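Local coordinates for protein transcriptional regulator, LacI family (Burkholderia phymatum, PDB 2RGY) that probably regulates transcription as a dimeric LacI-family regulator, sensing a small effector, perhaps a sugar, through its periplasmic-binding-protein-like domain, at residues A[52-55]-A[56-59]; A[148-151]-A[152-156]; A[206-210]-A[211-215]. All coordinates share one frame; numbering follows the deposited sequence.

Contact 1: residues A[52-55]-A[56-59]; sequences PREQ and ALEA
Ala56 N donates to Pro52 O at 3.1 Å in the first turns of helix 52-65, an element of the Rossmann-like lobe built on the parallel sheet that includes strand 10-14. A second main-chain bond runs from Ala59 N to Gln55 O, also at 3.1 Å. Just before the helix, Thr51 OG1 accepts a hydrogen bond from Glu54 N, and Gln55 NE2 turns back to Ser50 O. The apolar contact is the stem of Arg53 against Leu57, with Arg53 CG 3.6 Å from Leu57 CD2, although the exact position of that methyl is uncertain. Because Arg53 CG lies anti to the backbone N (chi1 179°) and the chain is extended to NE, it runs alongside Leu57 CD2, which lies obliquely to the guanidinium, and ends in salt bridges to Glu81 and Asp82. Leu57 and Ala56 both rest on Leu78, while Ala56 and Ala59 also touch Phe14 of strand 10-14. Among the polar side chains, the carboxylates of Glu54 and Glu58 stand near each other without contact: Glu54 OE1 is 4.8 Å from Glu58 OE2.

Contact 2: residues A[148-151]-A[152-156]; sequences DGFF and DELAR
Asp152 N to Asp148 O, at 2.9 Å, begins a run of i to i+4 bonds through the last turns of helix 141-155, the crossover helix of a beta-alpha-beta unit between strands 131-135 and 166-168. Glu153 N follows with a nearly straight bond to Gly149 O (170° at the hydrogen), then Leu154 N to Phe150 O, and Ala155 N to Phe151 O at 2.9 Å. Leu154 carries the side-chain contact, its CD1 touching both aromatic rings: 3.6 Å from Phe150 CE2 and 3.8 Å from Phe151 CD1. Its other methyl, CD2, sits over one face of the Phe150 ring, offset toward the rim. The two rings meet each other at an angle, Phe150 CD2 standing 3.8 Å above the plane of the Phe151 ring, over its centre, with Phe151 CE1 in plane at the edge of Phe150. Their first torsions differ, Phe150 CG being anti to the backbone N (chi1 -179°) and Phe151 CG anti to the carbonyl carbon (chi1 -71°), which lets neighbouring residues converge on one leucine. This apolar side faces the lobe interior: Phe150 stacks on Phe194 and touches Val133, and Leu154 reaches Leu131 and Ala120. On the polar side, Asp148 OD1 forms a salt bridge with Arg161. Arg156 NH1 makes a salt bridge with Glu153 OE1 at 2.9 Å, its hydrogen bond weak.

Contact 3: residues A[206-210]-A[211-215]; sequences ARFQQ and LGISV
Phe208 and Ile213 form the tightly packed side of this helix end, and Arg207 with Leu211 the more open one. On the packed side, Ile213 CG2 lies over one face of the Phe208 ring, while Val215 CG2 comes to its edge near the ring plane, 3.5 Å from Phe208 CD1. The aromatic and valine side chains cross at about a right angle; closer to the backbone, Phe208 CB is 3.9 Å from Ile213 CB. Beyond them Val219 and Val221 continue the apolar layer toward strand 220-223, with Thr180 of helix 173-186 also against the Phe208 side chain. On the looser side, Leu211 is exposed, yet its CD1 sits above one face of the Arg207 guanidinium, offset toward the rim and 3.4 Å from Arg207 NE. A bend at chi2 (47°) folds the arginine back over this leucine. In the guanidinium plane, Arg207 NH1 donates to Gln210 OE1 at 3.0 Å; that oxygen also hydrogen-bonds Tyr177, and two bonds on OE1 should limit rotation of the amide. In the main chain, Leu211 N still bonds to Arg207 O at 3.1 Å. Ile213 N to Phe208 O at 2.8 Å, the weaker Gly212 N to Gln209 O, and the positive phi of Gly212 (78°) together make a Schellman motif, which ends helix 198-210 and leads into the loop before strand 220-223.

From the N terminus, contact 1 comes first, at the start of helix 52-65 in the lobe of the parallel five-stranded sheet. Contacts 2 and 3 follow in the second lobe, at the ends of helices 141-155 and 198-210. Each joins adjoining segments, so none closes a long loop; they run in series, neither nesting nor crossing. Contacts 1 and 2 lie on opposite sides of the chain's centre, their own centres 33 Å apart. Contacts 2 and 3 belong to the same periplasmic-binding-protein-like domain, yet their nearest atoms are about 13 Å apart. Contacts 1 and 3 each have residues packed against the second subunit; contact 2 has none.

Contact 1: residues A[52-55]-A[56-59]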
ATOM      1  N   PRO A  52       7.921 -13.702  13.409  1.00 29.51           N
ATOM      2  CA  PRO A  52       7.528 -13.579  12.004  1.00 28.31           C
ATOM      3  C   PRO A  52       7.477 -14.937  11.320  1.00 27.69           C
ATOM      4  O   PRO A  52       6.523 -15.244  10.603  1.00 26.77           O
ATOM      5  CB  PRO A  52       8.599 -12.669  11.435  1.00 28.30           C
ATOM      6  CG  PRO A  52       8.838 -11.728  12.582  1.00 29.24           C
ATOM      7  CD  PRO A  52       8.912 -12.672  13.768  1.00 28.82           C
ATOM      8  N   ARG A  53       8.487 -15.761  11.569  1.00 26.24           N
ATOM      9  CA  ARG A  53       8.548 -17.086  10.971  1.00 26.25           C
ATOM     10  C   ARG A  53       7.355 -17.947  11.368  1.00 26.29           C
ATOM     11  O   ARG A  53       6.649 -18.474  10.508  1.00 25.13           O
ATOM     12  CB  ARG A  53       9.831 -17.793  11.389  1.00 28.01           C
ATOM     13  CG  ARG A  53       9.964 -19.190  10.836  1.00 30.43           C
ATOM     14  CD  ARG A  53      11.113 -19.923  11.506  1.00 31.91           C
ATOM     15  NE  ARG A  53      11.332 -21.226  10.894  1.00 33.76           N
ATOM     16  CZ  ARG A  53      12.208 -22.126  11.337  1.00 36.86           C
ATOM     17  NH1 ARG A  53      12.953 -21.867  12.406  1.00 35.84           N
ATOM     18  NH2 ARG A  53      12.345 -23.288  10.703  1.00 37.09           N
ATOM     19  N   GLU A  54       7.138 -18.098  12.672  1.00 26.39           N
ATOM     20  CA  GLU A  54       6.031 -18.904  13.166  1.00 26.49           C
ATOM     21  C   GLU A  54       4.674 -18.332  12.778  1.00 24.94           C
ATOM     22  O   GLU A  54       3.696 -19.067  12.669  1.00 25.24           O
ATOM     23  CB  GLU A  54       6.116 -19.044  14.686  1.00 29.06           C
ATOM     24  CG  GLU A  54       7.115 -20.096  15.162  1.00 34.55           C
ATOM     25  CD  GLU A  54       6.749 -21.507  14.707  1.00 37.41           C
ATOM     26  OE1 GLU A  54       5.538 -21.794  14.552  1.00 39.91           O
ATOM     27  OE2 GLU A  54       7.667 -22.342  14.521  1.00 38.83           O
ATOM     28  N   GLN A  55       4.612 -17.021  12.579  1.00 23.74           N
ATOM     29  CA  GLN A  55       3.361 -16.394  12.184  1.00 23.62           C
ATOM     30  C   GLN A  55       3.027 -16.838  10.768  1.00 21.60           C
ATOM     31  O   GLN A  55       1.867 -16.951  10.418  1.00 22.30           O
ATOM     32  CB  GLN A  55       3.478 -14.874  12.216  1.00 24.23           C
ATOM     33  CG  GLN A  55       3.503 -14.261  13.595  1.00 28.63           C
ATOM     34  CD  GLN A  55       3.543 -12.753  13.519  1.00 31.06           C
ATOM     35  OE1 GLN A  55       2.668 -12.133  12.918  1.00 32.70           O
ATOM     36  NE2 GLN A  55       4.564 -12.151  14.119  1.00 34.92           N
ATOM     37  N   ALA A  56       4.052 -17.073   9.958  1.00 19.69           N
ATOM     38  CA  ALA A  56       3.849 -17.520   8.581  1.00 20.30           C
ATOM     39  C   ALA A  56       3.490 -19.011   8.570  1.00 20.45           C
ATOM     40  O   ALA A  56       2.657 -19.456   7.784  1.00 20.22           O
ATOM     41  CB  ALA A  56       5.117 -17.275   7.750  1.00 17.96           C
ATOM     42  N   LEU A  57       4.133 -19.780   9.443  1.00 20.83           N
ATOM     43  CA  LEU A  57       3.855 -21.209   9.524  1.00 22.72           C
ATOM     44  C   LEU A  57       2.400 -21.423   9.913  1.00 22.22           C
ATOM     45  O   LEU A  57       1.698 -22.223   9.298  1.00 22.91           O
ATOM     46  CB  LEU A  57       4.764 -21.889  10.559  1.00 23.78           C
ATOM     47  CG  LEU A  57       6.152 -22.413  10.166  1.00 26.28           C
ATOM     48  CD1 LEU A  57       6.030 -23.231   8.892  1.00 26.48           C
ATOM     49  CD2 LEU A  57       7.136 -21.271   9.977  1.00 28.92           C
ATOM     50  N   GLU A  58       1.950 -20.696  10.929  1.00 21.95           N
ATOM     51  CA  GLU A  58       0.581 -20.810  11.409  1.00 23.23           C
ATOM     52  C   GLU A  58      -0.430 -20.365  10.344  1.00 22.51           C
ATOM     53  O   GLU A  58      -1.457 -21.011  10.139  1.00 22.96           O
ATOM     54  CB  GLU A  58       0.400 -19.975  12.682  1.00 24.73           C
ATOM     55  CG  GLU A  58       1.422 -20.278  13.768  1.00 30.67           C
ATOM     56  CD  GLU A  58       1.262 -19.404  15.009  1.00 34.09           C
ATOM     57  OE1 GLU A  58       0.980 -18.188  14.872  1.00 34.90           O
ATOM     58  OE2 GLU A  58       1.434 -19.931  16.133  1.00 38.22           O
ATOM     59  N   ALA A  59      -0.136 -19.261   9.670  1.00 21.43           N
ATOM     60  CA  ALA A  59      -1.036 -18.746   8.646  1.00 20.22           C
ATOM     61  C   ALA A  59      -1.176 -19.718   7.478  1.00 20.58           C
ATOM     62  O   ALA A  59      -2.287 -19.990   7.023  1.00 22.16           O
ATOM     63  CB  ALA A  59      -0.546 -17.405   8.155  1.00 19.57           C
TER

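Contact 2: residues A[148-151]-A[152-156]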
ATOM      1  N   ASP A 148      24.748  -9.773  -2.864  1.00 22.97           N
ATOM      2  CA  ASP A 148      25.839 -10.474  -3.523  1.00 23.42           C
ATOM      3  C   ASP A 148      26.122  -9.837  -4.882  1.00 23.53           C
ATOM      4  O   ASP A 148      27.268  -9.523  -5.193  1.00 24.13           O
ATOM      5  CB  ASP A 148      25.489 -11.949  -3.690  1.00 26.30           C
ATOM      6  CG  ASP A 148      25.723 -12.750  -2.423  1.00 32.04           C
ATOM      7  OD1 ASP A 148      25.919 -12.144  -1.336  1.00 35.24           O
ATOM      8  OD2 ASP A 148      25.705 -13.994  -2.513  1.00 35.41           O
ATOM      9  N   GLY A 149      25.074  -9.649  -5.680  1.00 21.86           N
ATOM     10  CA  GLY A 149      25.229  -9.037  -6.990  1.00 20.95           C
ATOM     11  C   GLY A 149      25.752  -7.619  -6.877  1.00 21.22           C
ATOM     12  O   GLY A 149      26.574  -7.176  -7.683  1.00 20.23           O
ATOM     13  N   PHE A 150      25.269  -6.896  -5.877  1.00 18.95           N
ATOM     14  CA  PHE A 150      25.711  -5.526  -5.659  1.00 18.69           C
ATOM     15  C   PHE A 150      27.222  -5.511  -5.419  1.00 20.39           C
ATOM     16  O   PHE A 150      27.958  -4.765  -6.063  1.00 19.35           O
ATOM     17  CB  PHE A 150      25.003  -4.947  -4.435  1.00 17.03           C
ATOM     18  CG  PHE A 150      25.375  -3.527  -4.135  1.00 16.83           C
ATOM     19  CD1 PHE A 150      24.830  -2.477  -4.873  1.00 15.58           C
ATOM     20  CD2 PHE A 150      26.248  -3.232  -3.089  1.00 14.95           C
ATOM     21  CE1 PHE A 150      25.146  -1.144  -4.566  1.00 15.27           C
ATOM     22  CE2 PHE A 150      26.571  -1.911  -2.775  1.00 14.46           C
ATOM     23  CZ  PHE A 150      26.015  -0.863  -3.515  1.00 13.61           C
ATOM     24  N   PHE A 151      27.677  -6.349  -4.493  1.00 19.10           N
ATOM     25  CA  PHE A 151      29.088  -6.398  -4.162  1.00 20.37           C
ATOM     26  C   PHE A 151      29.993  -7.040  -5.198  1.00 20.99           C
ATOM     27  O   PHE A 151      31.194  -6.783  -5.192  1.00 21.97           O
ATOM     28  CB  PHE A 151      29.272  -7.040  -2.795  1.00 20.13           C
ATOM     29  CG  PHE A 151      28.799  -6.164  -1.670  1.00 20.14           C
ATOM     30  CD1 PHE A 151      29.453  -4.963  -1.398  1.00 20.68           C
ATOM     31  CD2 PHE A 151      27.685  -6.515  -0.908  1.00 19.37           C
ATOM     32  CE1 PHE A 151      29.006  -4.107  -0.377  1.00 21.34           C
ATOM     33  CE2 PHE A 151      27.218  -5.677   0.120  1.00 20.30           C
ATOM     34  CZ  PHE A 151      27.881  -4.468   0.386  1.00 21.37           C
ATOM     35  N   ASP A 152      29.435  -7.869  -6.082  1.00 22.84           N
ATOM     36  CA  ASP A 152      30.248  -8.471  -7.134  1.00 23.38           C
ATOM     37  C   ASP A 152      30.651  -7.318  -8.046  1.00 22.54           C
ATOM     38  O   ASP A 152      31.815  -7.175  -8.398  1.00 22.01           O
ATOM     39  CB  ASP A 152      29.459  -9.489  -7.969  1.00 25.88           C
ATOM     40  CG  ASP A 152      29.217 -10.799  -7.243  1.00 28.09           C
ATOM     41  OD1 ASP A 152      29.954 -11.109  -6.284  1.00 28.25           O
ATOM     42  OD2 ASP A 152      28.289 -11.535  -7.650  1.00 31.25           O
ATOM     43  N   GLU A 153      29.674  -6.496  -8.413  1.00 21.56           N
ATOM     44  CA  GLU A 153      29.910  -5.347  -9.286  1.00 20.96           C
ATOM     45  C   GLU A 153      30.912  -4.378  -8.653  1.00 21.15           C
ATOM     46  O   GLU A 153      31.775  -3.826  -9.343  1.00 20.22           O
ATOM     47  CB  GLU A 153      28.591  -4.634  -9.564  1.00 21.75           C
ATOM     48  CG  GLU A 153      28.680  -3.452 -10.519  1.00 25.01           C
ATOM     49  CD  GLU A 153      29.056  -3.856 -11.936  1.00 27.38           C
ATOM     50  OE1 GLU A 153      28.797  -5.020 -12.329  1.00 28.29           O
ATOM     51  OE2 GLU A 153      29.597  -2.998 -12.671  1.00 29.45           O
ATOM     52  N   LEU A 154      30.800  -4.175  -7.342  1.00 20.43           N
ATOM     53  CA  LEU A 154      31.718  -3.286  -6.638  1.00 20.92           C
ATOM     54  C   LEU A 154      33.137  -3.849  -6.704  1.00 21.04           C
ATOM     55  O   LEU A 154      34.095  -3.102  -6.897  1.00 19.79           O
ATOM     56  CB  LEU A 154      31.332  -3.116  -5.161  1.00 21.36           C
ATOM     57  CG  LEU A 154      29.982  -2.496  -4.746  1.00 25.70           C
ATOM     58  CD1 LEU A 154      30.156  -1.795  -3.403  1.00 22.27           C
ATOM     59  CD2 LEU A 154      29.491  -1.511  -5.791  1.00 22.15           C
ATOM     60  N   ALA A 155      33.260  -5.164  -6.536  1.00 19.76           N
ATOM     61  CA  ALA A 155      34.556  -5.827  -6.564  1.00 20.11           C
ATOM     62  C   ALA A 155      35.234  -5.644  -7.911  1.00 20.42           C
ATOM     63  O   ALA A 155      36.453  -5.487  -7.971  1.00 19.77           O
ATOM     64  CB  ALA A 155      34.398  -7.306  -6.254  1.00 21.66           C
ATOM     65  N   ARG A 156      34.448  -5.669  -8.987  1.00 19.51           N
ATOM     66  CA  ARG A 156      34.981  -5.482 -10.339  1.00 21.24           C
ATOM     67  C   ARG A 156      35.555  -4.081 -10.509  1.00 22.80           C
ATOM     68  O   ARG A 156      36.313  -3.820 -11.448  1.00 23.25           O
ATOM     69  CB  ARG A 156      33.893  -5.684 -11.399  1.00 20.22           C
ATOM     70  CG  ARG A 156      33.450  -7.114 -11.592  1.00 24.67           C
ATOM     71  CD  ARG A 156      32.293  -7.214 -12.586  1.00 26.73           C
ATOM     72  NE  ARG A 156      31.678  -8.532 -12.508  1.00 32.34           N
ATOM     73  CZ  ARG A 156      30.442  -8.766 -12.075  1.00 33.45           C
ATOM     74  NH1 ARG A 156      29.665  -7.761 -11.687  1.00 34.98           N
ATOM     75  NH2 ARG A 156      29.998 -10.015 -11.994  1.00 34.61           N
TER

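Contact 3: residues A[206-210]-A[211-215]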
ATOM      1  N   ALA A 206      13.192  10.762   3.433  1.00 17.84           N
ATOM      2  CA  ALA A 206      12.478  11.501   4.467  1.00 19.81           C
ATOM      3  C   ALA A 206      13.459  12.119   5.438  1.00 19.80           C
ATOM      4  O   ALA A 206      13.340  13.288   5.779  1.00 19.81           O
ATOM      5  CB  ALA A 206      11.518  10.589   5.211  1.00 18.95           C
ATOM      6  N   ARG A 207      14.429  11.324   5.881  1.00 19.98           N
ATOM      7  CA  ARG A 207      15.443  11.782   6.823  1.00 19.99           C
ATOM      8  C   ARG A 207      16.323  12.849   6.192  1.00 19.79           C
ATOM      9  O   ARG A 207      16.535  13.903   6.775  1.00 21.06           O
ATOM     10  CB  ARG A 207      16.306  10.602   7.289  1.00 21.20           C
ATOM     11  CG  ARG A 207      17.323  10.962   8.366  1.00 21.54           C
ATOM     12  CD  ARG A 207      16.667  11.788   9.465  1.00 23.32           C
ATOM     13  NE  ARG A 207      17.571  12.056  10.576  1.00 24.69           N
ATOM     14  CZ  ARG A 207      17.330  12.937  11.545  1.00 25.97           C
ATOM     15  NH1 ARG A 207      16.210  13.644  11.543  1.00 24.84           N
ATOM     16  NH2 ARG A 207      18.215  13.117  12.515  1.00 23.89           N
ATOM     17  N   PHE A 208      16.830  12.571   4.996  1.00 19.05           N
ATOM     18  CA  PHE A 208      17.679  13.528   4.298  1.00 19.40           C
ATOM     19  C   PHE A 208      16.999  14.888   4.166  1.00 20.15           C
ATOM     20  O   PHE A 208      17.646  15.919   4.295  1.00 18.97           O
ATOM     21  CB  PHE A 208      18.033  13.006   2.903  1.00 18.51           C
ATOM     22  CG  PHE A 208      18.951  11.815   2.915  1.00 19.67           C
ATOM     23  CD1 PHE A 208      19.171  11.085   1.746  1.00 21.46           C
ATOM     24  CD2 PHE A 208      19.599  11.420   4.092  1.00 20.79           C
ATOM     25  CE1 PHE A 208      20.021   9.980   1.734  1.00 19.50           C
ATOM     26  CE2 PHE A 208      20.461  10.306   4.097  1.00 22.75           C
ATOM     27  CZ  PHE A 208      20.668   9.585   2.906  1.00 19.79           C
ATOM     28  N   GLN A 209      15.697  14.885   3.895  1.00 20.02           N
ATOM     29  CA  GLN A 209      14.959  16.133   3.740  1.00 22.73           C
ATOM     30  C   GLN A 209      14.878  16.867   5.080  1.00 22.83           C
ATOM     31  O   GLN A 209      14.985  18.095   5.130  1.00 22.90           O
ATOM     32  CB  GLN A 209      13.555  15.850   3.188  1.00 23.63           C
ATOM     33  CG  GLN A 209      12.784  17.072   2.657  1.00 25.83           C
ATOM     34  CD  GLN A 209      12.170  17.928   3.757  1.00 26.00           C
ATOM     35  OE1 GLN A 209      11.858  17.434   4.840  1.00 25.19           O
ATOM     36  NE2 GLN A 209      11.975  19.215   3.471  1.00 26.56           N
ATOM     37  N   GLN A 210      14.714  16.113   6.163  1.00 22.70           N
ATOM     38  CA  GLN A 210      14.640  16.707   7.495  1.00 25.04           C
ATOM     39  C   GLN A 210      15.956  17.388   7.888  1.00 25.63           C
ATOM     40  O   GLN A 210      15.947  18.360   8.642  1.00 24.71           O
ATOM     41  CB  GLN A 210      14.297  15.640   8.548  1.00 26.04           C
ATOM     42  CG  GLN A 210      12.953  14.951   8.337  1.00 25.74           C
ATOM     43  CD  GLN A 210      12.671  13.859   9.361  1.00 26.69           C
ATOM     44  OE1 GLN A 210      13.545  13.465  10.137  1.00 24.54           O
ATOM     45  NE2 GLN A 210      11.445  13.349   9.350  1.00 29.80           N
ATOM     46  N   LEU A 211      17.082  16.888   7.375  1.00 24.46           N
ATOM     47  CA  LEU A 211      18.387  17.451   7.725  1.00 24.85           C
ATOM     48  C   LEU A 211      19.012  18.374   6.681  1.00 25.91           C
ATOM     49  O   LEU A 211      20.139  18.837   6.848  1.00 26.22           O
ATOM     50  CB  LEU A 211      19.362  16.317   8.052  1.00 25.19           C
ATOM     51  CG  LEU A 211      18.940  15.407   9.210  1.00 24.14           C
ATOM     52  CD1 LEU A 211      19.847  14.174   9.270  1.00 25.56           C
ATOM     53  CD2 LEU A 211      19.000  16.194  10.507  1.00 24.65           C
ATOM     54  N   GLY A 212      18.289  18.639   5.603  1.00 25.95           N
ATOM     55  CA  GLY A 212      18.822  19.520   4.582  1.00 27.30           C
ATOM     56  C   GLY A 212      19.835  18.861   3.666  1.00 27.77           C
ATOM     57  O   GLY A 212      20.591  19.554   2.981  1.00 27.68           O
ATOM     58  N   ILE A 213      19.865  17.530   3.658  1.00 26.19           N
ATOM     59  CA  ILE A 213      20.776  16.786   2.797  1.00 25.42           C
ATOM     60  C   ILE A 213      20.039  16.579   1.479  1.00 25.20           C
ATOM     61  O   ILE A 213      19.085  15.800   1.408  1.00 24.37           O
ATOM     62  CB  ILE A 213      21.122  15.415   3.403  1.00 25.34           C
ATOM     63  CG1 ILE A 213      21.890  15.620   4.713  1.00 23.97           C
ATOM     64  CG2 ILE A 213      21.925  14.595   2.400  1.00 24.46           C
ATOM     65  CD1 ILE A 213      21.968  14.389   5.580  1.00 26.04           C
ATOM     66  N   SER A 214      20.483  17.278   0.441  1.00 24.82           N
ATOM     67  CA  SER A 214      19.840  17.201  -0.855  1.00 25.10           C
ATOM     68  C   SER A 214      20.062  15.911  -1.633  1.00 25.29           C
ATOM     69  O   SER A 214      21.126  15.285  -1.583  1.00 24.17           O
ATOM     70  CB  SER A 214      20.250  18.409  -1.709  1.00 27.95           C
ATOM     71  OG  SER A 214      21.661  18.503  -1.810  1.00 32.23           O
ATOM     72  N   VAL A 215      19.014  15.520  -2.347  1.00 24.76           N
ATOM     73  CA  VAL A 215      19.029  14.329  -3.171  1.00 23.72           C
ATOM     74  C   VAL A 215      18.473  14.769  -4.516  1.00 24.79           C
ATOM     75  O   VAL A 215      17.370  15.301  -4.584  1.00 25.89           O
ATOM     76  CB  VAL A 215      18.125  13.233  -2.567  1.00 22.64           C
ATOM     77  CG1 VAL A 215      18.098  12.015  -3.479  1.00 19.31           C
ATOM     78  CG2 VAL A 215      18.629  12.860  -1.193  1.00 20.71           C
TER